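PDB 1RPU: RNA silencing suppressor p19, which binds short interfering RNA duplexes with high affinity, selecting them by length like a molecular caliper, and thereby suppresses RNA silencing in the plant host. Local coordinates for residues N55-K60 and K71-Y76; R85-W90 and R139-L144. All blocks are in the same frame, centred on the assembly; numbering follows the deposited sequence.

Interaction 1. Residues N55-K60 and K71-Y76; sequences NPLGFK and KRYLRY. With nucleotides of chain B.
The open end of the β-hairpin formed by strands 58-65 and 68-75 is held by F59 and L74, an antiparallel hydrogen-bonded pair; the short strand segments run 169° apart and place one face of the sheet against the RNA. F59 N donates to L74 O at 3.0 Å, and L74 N returns the bond to F59 O. Just beyond the strand ends, Y76 N donates to L57 O at 3.0 Å. G58 lies between these bonds, opposite R75 in a non-hydrogen-bonded pair, with its CA against L74 O.

K60 and Y73 share the RNA-facing side. With CG anti to the backbone nitrogen (chi1 177°) and its chain extended, K60 carries NZ to OP1 of nucleotide G2 of chain B, a 3.2 Å hydrogen bond; K71 NZ comes within 3.6 Å of K60 NZ, and K71 packs on an RNA phosphate, consistent with two ammonium groups gathered round the RNA backbone. The Y73 ring reaches across toward the 57-59 backbone, F59 O lying 3.5 Å above one face, offset toward the rim. Its CE1 meets C5' of nucleotide C1 of chain B at 3.2 Å, packing against the sugar-phosphate backbone of the phosphorylated 5' nucleotide. L57 crosses Y73 at about a right angle and rests CD2 3.7 Å above the R75 guanidinium plane.

On the other face, F59 and L74 lie side by side, F59 CZ 4.0 Å from L74 CD1, while Y76 CB meets the F59 ring edge in plane. R75 NE bonds the backbone O of E35 and NH2 forms a salt bridge with E41; Y76 OH bonds L145 O. F59 packs on V86 of helix 80-86 and on I114 and F116 of strand 109-116, placing this face in the core between sheet and helices.

Interaction 2. Residues R85-W90 and R139-L144; sequences RVLGSW and RSKQEL
K141, from helix 130-145, reaches residues 86-90 and there meets V86, L87, S89 and W90. The polar contacts gather at its ammonium group. NZ donates to the V86 carbonyl oxygen at 3.0 Å, although the modelled position of that oxygen is less certain. NZ also gives a hydrogen bond to a water at 3.0 Å, and this water donates in turn to L87 O, so a second carbonyl is joined to the lysine. The same water sits 3.0 Å above one face of the W90 indole. The strongest partner of NZ is E61, through a salt bridge; the same carboxylate receives the S89 hydroxyl and a weak bond from W90 NE1. W90 NE1 and K141 NZ, 3.4 Å apart, are two donors that do not bond each other, but both turn to E61. A buried lysine beside a carboxylate and carbonyl oxygens is probably stabilised in its charged form.

The van der Waals contacts follow the length of the lysine. CG is anti to the backbone nitrogen (chi1 -178°) and the chain is extended beyond it, which lays the methylenes between L87 and W90. L87 and W90 each point against the run of the lysine chain, L87 CD2 lying 3.9 Å from K141 CG and W90 NE1 3.9 Å from K141 CD. At the border, L87 CD1 touches Q142 OE1 at 3.5 Å, the two side chains meeting at about a right angle.

W90 packs edge-to-face on W63 and leans on A137 and I138 of the long helix; K141 touches Y112 and I114 of strand 109-116 and F59. The contact lies on the helical face of the sheet, where helix 130-145 and residues 85-90 meet against strands 58-65 and 109-116.

In the fold
The centres of the two interactions are about 11 Å apart, and along the chain they come in series: the hairpin of interaction 1 closes, helix 80-86 follows, and residues 85-90 open interaction 2, which closes 49 residues later on helix 130-145. Interaction 1 is part of the four-stranded antiparallel sheet, and interaction 2 packs against it. They meet directly, L74 packing on S89, with a weak hydrogen bond from R85 to R75 O. Residues 55-60 and 71-76 thus connect the RNA-binding face to the helical layer, while helix 130-145 continues to the dimer interface, where R139 pairs with E143 of the second subunit.

Interaction 1. Residues N55-K60 and K71-Y76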
loop_
_atom_site.group_PDB
_atom_site.type_symbol
_atom_site.label_atom_id
_atom_site.label_comp_id
_atom_site.label_asym_id
_atom_site.label_seq_id
_atom_site.Cartn_x
_atom_site.Cartn_y
_atom_site.Cartn_z
ATOM N N ASN C 55 -9.444 15.995 14.671
ATOM C CA ASN C 55 -8.206 15.636 13.992
ATOM C C ASN C 55 -7.373 14.672 14.828
ATOM O O ASN C 55 -7.166 14.892 16.022
ATOM C CB ASN C 55 -7.409 16.893 13.657
ATOM C CG ASN C 55 -7.798 17.474 12.303
ATOM O OD1 ASN C 55 -8.930 17.932 12.103
ATOM N ND2 ASN C 55 -6.860 17.442 11.359
ATOM N N PRO C 56 -6.880 13.592 14.194
ATOM C CA PRO C 56 -6.065 12.481 14.702
ATOM C C PRO C 56 -4.866 12.831 15.577
ATOM O O PRO C 56 -4.203 13.850 15.377
ATOM C CB PRO C 56 -5.629 11.768 13.432
ATOM C CG PRO C 56 -6.711 12.070 12.485
ATOM C CD PRO C 56 -6.965 13.519 12.728
ATOM N N LEU C 57 -4.582 11.950 16.529
ATOM C CA LEU C 57 -3.463 12.112 17.451
ATOM C C LEU C 57 -2.148 11.770 16.744
ATOM O O LEU C 57 -1.132 12.442 16.921
ATOM C CB LEU C 57 -3.642 11.171 18.632
ATOM C CG LEU C 57 -2.876 11.520 19.901
ATOM C CD1 LEU C 57 -3.583 12.674 20.606
ATOM C CD2 LEU C 57 -2.826 10.307 20.811
ATOM N N GLY C 58 -2.178 10.708 15.949
ATOM C CA GLY C 58 -0.992 10.280 15.238
ATOM C C GLY C 58 -1.287 9.169 14.253
ATOM O O GLY C 58 -2.427 8.999 13.818
ATOM N N PHE C 59 -0.261 8.414 13.887
ATOM C CA PHE C 59 -0.438 7.323 12.950
ATOM C C PHE C 59 0.212 6.074 13.490
ATOM O O PHE C 59 0.900 6.119 14.503
ATOM C CB PHE C 59 0.171 7.686 11.607
ATOM C CG PHE C 59 1.668 7.817 11.625
ATOM C CD1 PHE C 59 2.476 6.725 11.342
ATOM C CD2 PHE C 59 2.269 9.045 11.895
ATOM C CE1 PHE C 59 3.861 6.852 11.322
ATOM C CE2 PHE C 59 3.643 9.182 11.877
ATOM C CZ PHE C 59 4.448 8.082 11.590
ATOM N N LYS C 60 -0.005 4.951 12.826
ATOM C CA LYS C 60 0.584 3.702 13.275
ATOM C C LYS C 60 1.300 3.122 12.088
ATOM O O LYS C 60 0.831 3.282 10.960
ATOM C CB LYS C 60 -0.503 2.737 13.766
ATOM C CG LYS C 60 0.028 1.364 14.196
ATOM C CD LYS C 60 -1.066 0.497 14.838
ATOM C CE LYS C 60 -0.531 -0.884 15.244
ATOM N NZ LYS C 60 -1.542 -1.750 15.933
ATOM N N LYS C 71 6.185 -2.740 15.491
ATOM C CA LYS C 71 5.187 -1.698 15.303
ATOM C C LYS C 71 5.475 -0.429 16.085
ATOM O O LYS C 71 6.231 -0.433 17.060
ATOM C CB LYS C 71 3.805 -2.192 15.710
ATOM C CG LYS C 71 3.313 -3.414 14.966
ATOM C CD LYS C 71 1.835 -3.613 15.238
ATOM C CE LYS C 71 1.263 -4.752 14.420
ATOM N NZ LYS C 71 -0.237 -4.718 14.435
ATOM N N ARG C 72 4.855 0.664 15.653
ATOM C CA ARG C 72 5.007 1.948 16.314
ATOM C C ARG C 72 3.785 2.817 16.101
ATOM O O ARG C 72 3.176 2.796 15.034
ATOM C CB ARG C 72 6.219 2.710 15.770
ATOM C CG ARG C 72 7.562 2.210 16.240
ATOM C CD ARG C 72 7.780 2.603 17.669
ATOM N NE ARG C 72 9.130 2.296 18.117
ATOM C CZ ARG C 72 9.603 1.067 18.292
ATOM N NH1 ARG C 72 8.836 0.008 18.060
ATOM N NH2 ARG C 72 10.851 0.900 18.716
ATOM N N TYR C 73 3.410 3.553 17.140
ATOM C CA TYR C 73 2.325 4.502 17.034
ATOM C C TYR C 73 3.052 5.797 17.380
ATOM O O TYR C 73 3.653 5.897 18.450
ATOM C CB TYR C 73 1.218 4.245 18.055
ATOM C CG TYR C 73 0.092 5.253 17.936
ATOM C CD1 TYR C 73 -1.083 4.947 17.260
ATOM C CD2 TYR C 73 0.232 6.532 18.456
ATOM C CE1 TYR C 73 -2.090 5.898 17.101
ATOM C CE2 TYR C 73 -0.758 7.485 18.310
ATOM C CZ TYR C 73 -1.917 7.171 17.628
ATOM O OH TYR C 73 -2.873 8.155 17.446
ATOM N N LEU C 74 3.026 6.768 16.476
ATOM C CA LEU C 74 3.710 8.024 16.721
ATOM C C LEU C 74 2.755 9.211 16.667
ATOM O O LEU C 74 1.872 9.258 15.812
ATOM C CB LEU C 74 4.842 8.202 15.702
ATOM C CG LEU C 74 5.972 7.159 15.808
ATOM C CD1 LEU C 74 6.938 7.277 14.628
ATOM C CD2 LEU C 74 6.715 7.340 17.140
ATOM N N ARG C 75 2.911 10.147 17.600
ATOM C CA ARG C 75 2.064 11.323 17.611
ATOM C C ARG C 75 2.559 12.150 16.437
ATOM O O ARG C 75 3.756 12.225 16.188
ATOM C CB ARG C 75 2.223 12.129 18.912
ATOM C CG ARG C 75 2.210 11.334 20.225
ATOM C CD ARG C 75 1.028 10.410 20.298
ATOM N NE ARG C 75 0.802 9.787 21.610
ATOM C CZ ARG C 75 0.537 10.453 22.735
ATOM N NH1 ARG C 75 0.480 11.774 22.731
ATOM N NH2 ARG C 75 0.282 9.796 23.859
ATOM N N TYR C 76 1.634 12.769 15.719
ATOM C CA TYR C 76 1.945 13.590 14.550
ATOM C C TYR C 76 0.870 14.670 14.461
ATOM O O TYR C 76 -0.304 14.351 14.311
ATOM C CB TYR C 76 1.908 12.699 13.314
ATOM C CG TYR C 76 1.888 13.428 12.011
ATOM C CD1 TYR C 76 2.917 14.297 11.661
ATOM C CD2 TYR C 76 0.853 13.237 11.107
ATOM C CE1 TYR C 76 2.916 14.963 10.435
ATOM C CE2 TYR C 76 0.845 13.893 9.874
ATOM C CZ TYR C 76 1.881 14.749 9.547
ATOM O OH TYR C 76 1.909 15.356 8.321
ATOM O OP3 C B 1 -5.606 4.442 16.002
ATOM P P C B 1 -6.584 4.775 17.116
ATOM O OP1 C B 1 -6.784 6.276 17.260
ATOM O OP2 C B 1 -7.895 4.011 17.048
ATOM O "O5'" C B 1 -5.863 4.289 18.487
ATOM C "C5'" C B 1 -4.585 4.820 18.854
ATOM C "C4'" C B 1 -4.106 4.180 20.125
ATOM O "O4'" C B 1 -4.938 4.620 21.231
ATOM C "C3'" C B 1 -4.227 2.669 20.169
ATOM O "O3'" C B 1 -3.137 2.037 19.527
ATOM C "C2'" C B 1 -4.212 2.412 21.662
ATOM O "O2'" C B 1 -2.908 2.543 22.192
ATOM C "C1'" C B 1 -5.084 3.565 22.157
ATOM N N1 C B 1 -6.503 3.206 22.216
ATOM C C2 C B 1 -6.967 2.542 23.346
ATOM O O2 C B 1 -6.155 2.251 24.234
ATOM N N3 C B 1 -8.281 2.237 23.444
ATOM C C4 C B 1 -9.117 2.571 22.461
ATOM N N4 C B 1 -10.409 2.282 22.621
ATOM C C5 C B 1 -8.667 3.226 21.276
ATOM C C6 C B 1 -7.361 3.523 21.196
ATOM P P G B 2 -3.282 0.514 19.060
ATOM O OP1 G B 2 -1.994 0.120 18.437
ATOM O OP2 G B 2 -4.555 0.384 18.296
ATOM O "O5'" G B 2 -3.444 -0.279 20.424
ATOM C "C5'" G B 2 -2.392 -0.290 21.373
ATOM C "C4'" G B 2 -2.773 -1.135 22.554
ATOM O "O4'" G B 2 -3.934 -0.549 23.196
ATOM C "C3'" G B 2 -3.235 -2.538 22.215
ATOM O "O3'" G B 2 -2.135 -3.409 21.997
ATOM C "C2'" G B 2 -4.020 -2.898 23.463
ATOM O "O2'" G B 2 -3.161 -3.186 24.547
ATOM C "C1'" G B 2 -4.738 -1.578 23.743
ATOM N N9 G B 2 -6.075 -1.490 23.160
ATOM C C8 G B 2 -6.454 -0.837 22.013
ATOM N N7 G B 2 -7.734 -0.921 21.773
ATOM C C5 G B 2 -8.229 -1.679 22.825
ATOM C C6 G B 2 -9.561 -2.106 23.123
ATOM O O6 G B 2 -10.611 -1.884 22.493
ATOM N N1 G B 2 -9.599 -2.866 24.289
ATOM C C2 G B 2 -8.514 -3.174 25.069
ATOM N N2 G B 2 -8.758 -3.912 26.158
ATOM N N3 G B 2 -7.280 -2.787 24.807
ATOM C C4 G B 2 -7.211 -2.047 23.680
#

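Interaction 2. Residues R85-W90 and R139-L144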
loop_
_atom_site.group_PDB
_atom_site.type_symbol
_atom_site.label_atom_id
_atom_site.label_comp_id
_atom_site.label_asym_id
_atom_site.label_seq_id
_atom_site.Cartn_x
_atom_site.Cartn_y
_atom_site.Cartn_z
ATOM N N ARG C 85 10.082 15.130 12.064
ATOM C CA ARG C 85 10.411 14.281 13.193
ATOM C C ARG C 85 10.009 12.817 12.981
ATOM O O ARG C 85 10.839 11.920 13.124
ATOM C CB ARG C 85 9.747 14.834 14.444
ATOM C CG ARG C 85 9.965 14.009 15.703
ATOM C CD ARG C 85 9.154 14.576 16.854
ATOM N NE ARG C 85 7.805 14.035 16.882
ATOM C CZ ARG C 85 7.505 12.835 17.372
ATOM N NH1 ARG C 85 8.472 12.067 17.873
ATOM N NH2 ARG C 85 6.243 12.398 17.365
ATOM N N VAL C 86 8.750 12.567 12.630
ATOM C CA VAL C 86 8.298 11.200 12.436
ATOM C C VAL C 86 8.913 10.559 11.181
ATOM O O VAL C 86 8.992 9.337 11.085
ATOM C CB VAL C 86 6.740 11.129 12.395
ATOM C CG1 VAL C 86 6.175 11.904 13.562
ATOM C CG2 VAL C 86 6.192 11.692 11.100
ATOM N N LEU C 87 9.360 11.365 10.220
ATOM C CA LEU C 87 9.979 10.789 9.021
ATOM C C LEU C 87 11.294 10.134 9.398
ATOM O O LEU C 87 11.850 9.361 8.622
ATOM C CB LEU C 87 10.220 11.850 7.928
ATOM C CG LEU C 87 9.006 12.123 7.017
ATOM C CD1 LEU C 87 9.376 13.001 5.857
ATOM C CD2 LEU C 87 8.483 10.790 6.476
ATOM N N GLY C 88 11.789 10.439 10.596
ATOM C CA GLY C 88 13.040 9.845 11.045
ATOM C C GLY C 88 12.813 8.588 11.874
ATOM O O GLY C 88 13.733 8.035 12.479
ATOM N N SER C 89 11.555 8.166 11.903
ATOM C CA SER C 89 11.100 6.991 12.618
ATOM C C SER C 89 11.947 5.779 12.203
ATOM O O SER C 89 12.221 4.880 13.012
ATOM C CB SER C 89 9.626 6.777 12.269
ATOM O OG SER C 89 9.066 5.682 12.948
ATOM N N TRP C 90 12.337 5.748 10.931
ATOM C CA TRP C 90 13.176 4.673 10.408
ATOM C C TRP C 90 13.886 5.142 9.151
ATOM O O TRP C 90 13.557 6.182 8.599
ATOM C CB TRP C 90 12.364 3.410 10.101
ATOM C CG TRP C 90 11.240 3.629 9.168
ATOM C CD1 TRP C 90 9.964 3.980 9.495
ATOM C CD2 TRP C 90 11.285 3.558 7.744
ATOM N NE1 TRP C 90 9.212 4.132 8.363
ATOM C CE2 TRP C 90 9.997 3.879 7.271
ATOM C CE3 TRP C 90 12.288 3.252 6.816
ATOM C CZ2 TRP C 90 9.679 3.906 5.903
ATOM C CZ3 TRP C 90 11.973 3.280 5.449
ATOM C CH2 TRP C 90 10.676 3.606 5.010
ATOM N N ARG C 139 8.374 7.018 0.515
ATOM C CA ARG C 139 7.552 7.927 -0.279
ATOM C C ARG C 139 6.070 7.815 0.112
ATOM O O ARG C 139 5.408 8.833 0.330
ATOM C CB ARG C 139 7.720 7.646 -1.766
ATOM C CG ARG C 139 9.141 7.775 -2.236
ATOM C CD ARG C 139 9.197 8.112 -3.709
ATOM N NE ARG C 139 8.444 9.335 -3.987
ATOM C CZ ARG C 139 8.292 9.857 -5.200
ATOM N NH1 ARG C 139 8.852 9.263 -6.248
ATOM N NH2 ARG C 139 7.566 10.960 -5.365
ATOM N N SER C 140 5.553 6.593 0.217
ATOM C CA SER C 140 4.167 6.422 0.611
ATOM C C SER C 140 3.972 7.120 1.939
ATOM O O SER C 140 3.025 7.869 2.135
ATOM C CB SER C 140 3.829 4.948 0.736
ATOM O OG SER C 140 4.008 4.302 -0.519
ATOM N N LYS C 141 4.887 6.897 2.861
ATOM C CA LYS C 141 4.783 7.547 4.154
ATOM C C LYS C 141 4.579 9.072 4.020
ATOM O O LYS C 141 3.614 9.612 4.558
ATOM C CB LYS C 141 6.031 7.247 4.997
ATOM C CG LYS C 141 6.002 7.845 6.404
ATOM C CD LYS C 141 7.094 7.248 7.282
ATOM C CE LYS C 141 7.011 7.762 8.702
ATOM N NZ LYS C 141 7.925 7.009 9.603
ATOM N N GLN C 142 5.446 9.777 3.298
ATOM C CA GLN C 142 5.264 11.220 3.216
ATOM C C GLN C 142 4.012 11.656 2.477
ATOM O O GLN C 142 3.390 12.644 2.845
ATOM C CB GLN C 142 6.499 11.903 2.627
ATOM C CG GLN C 142 7.305 11.047 1.691
ATOM C CD GLN C 142 8.724 11.572 1.511
ATOM O OE1 GLN C 142 9.352 12.048 2.468
ATOM N NE2 GLN C 142 9.246 11.471 0.286
ATOM N N GLU C 143 3.625 10.933 1.440
ATOM C CA GLU C 143 2.419 11.302 0.716
ATOM C C GLU C 143 1.212 11.093 1.621
ATOM O O GLU C 143 0.393 11.988 1.792
ATOM C CB GLU C 143 2.317 10.485 -0.565
ATOM C CG GLU C 143 3.425 10.874 -1.543
ATOM C CD GLU C 143 3.562 9.921 -2.721
ATOM O OE1 GLU C 143 3.634 8.681 -2.515
ATOM O OE2 GLU C 143 3.610 10.427 -3.865
ATOM N N LEU C 144 1.118 9.927 2.243
ATOM C CA LEU C 144 -0.009 9.669 3.118
ATOM C C LEU C 144 -0.102 10.713 4.203
ATOM O O LEU C 144 -1.194 11.141 4.559
ATOM C CB LEU C 144 0.100 8.282 3.750
ATOM C CG LEU C 144 -1.012 7.905 4.734
ATOM C CD1 LEU C 144 -2.372 7.987 4.069
ATOM C CD2 LEU C 144 -0.760 6.514 5.253
HETATM O O HOH W 1 10.435 6.866 7.913
#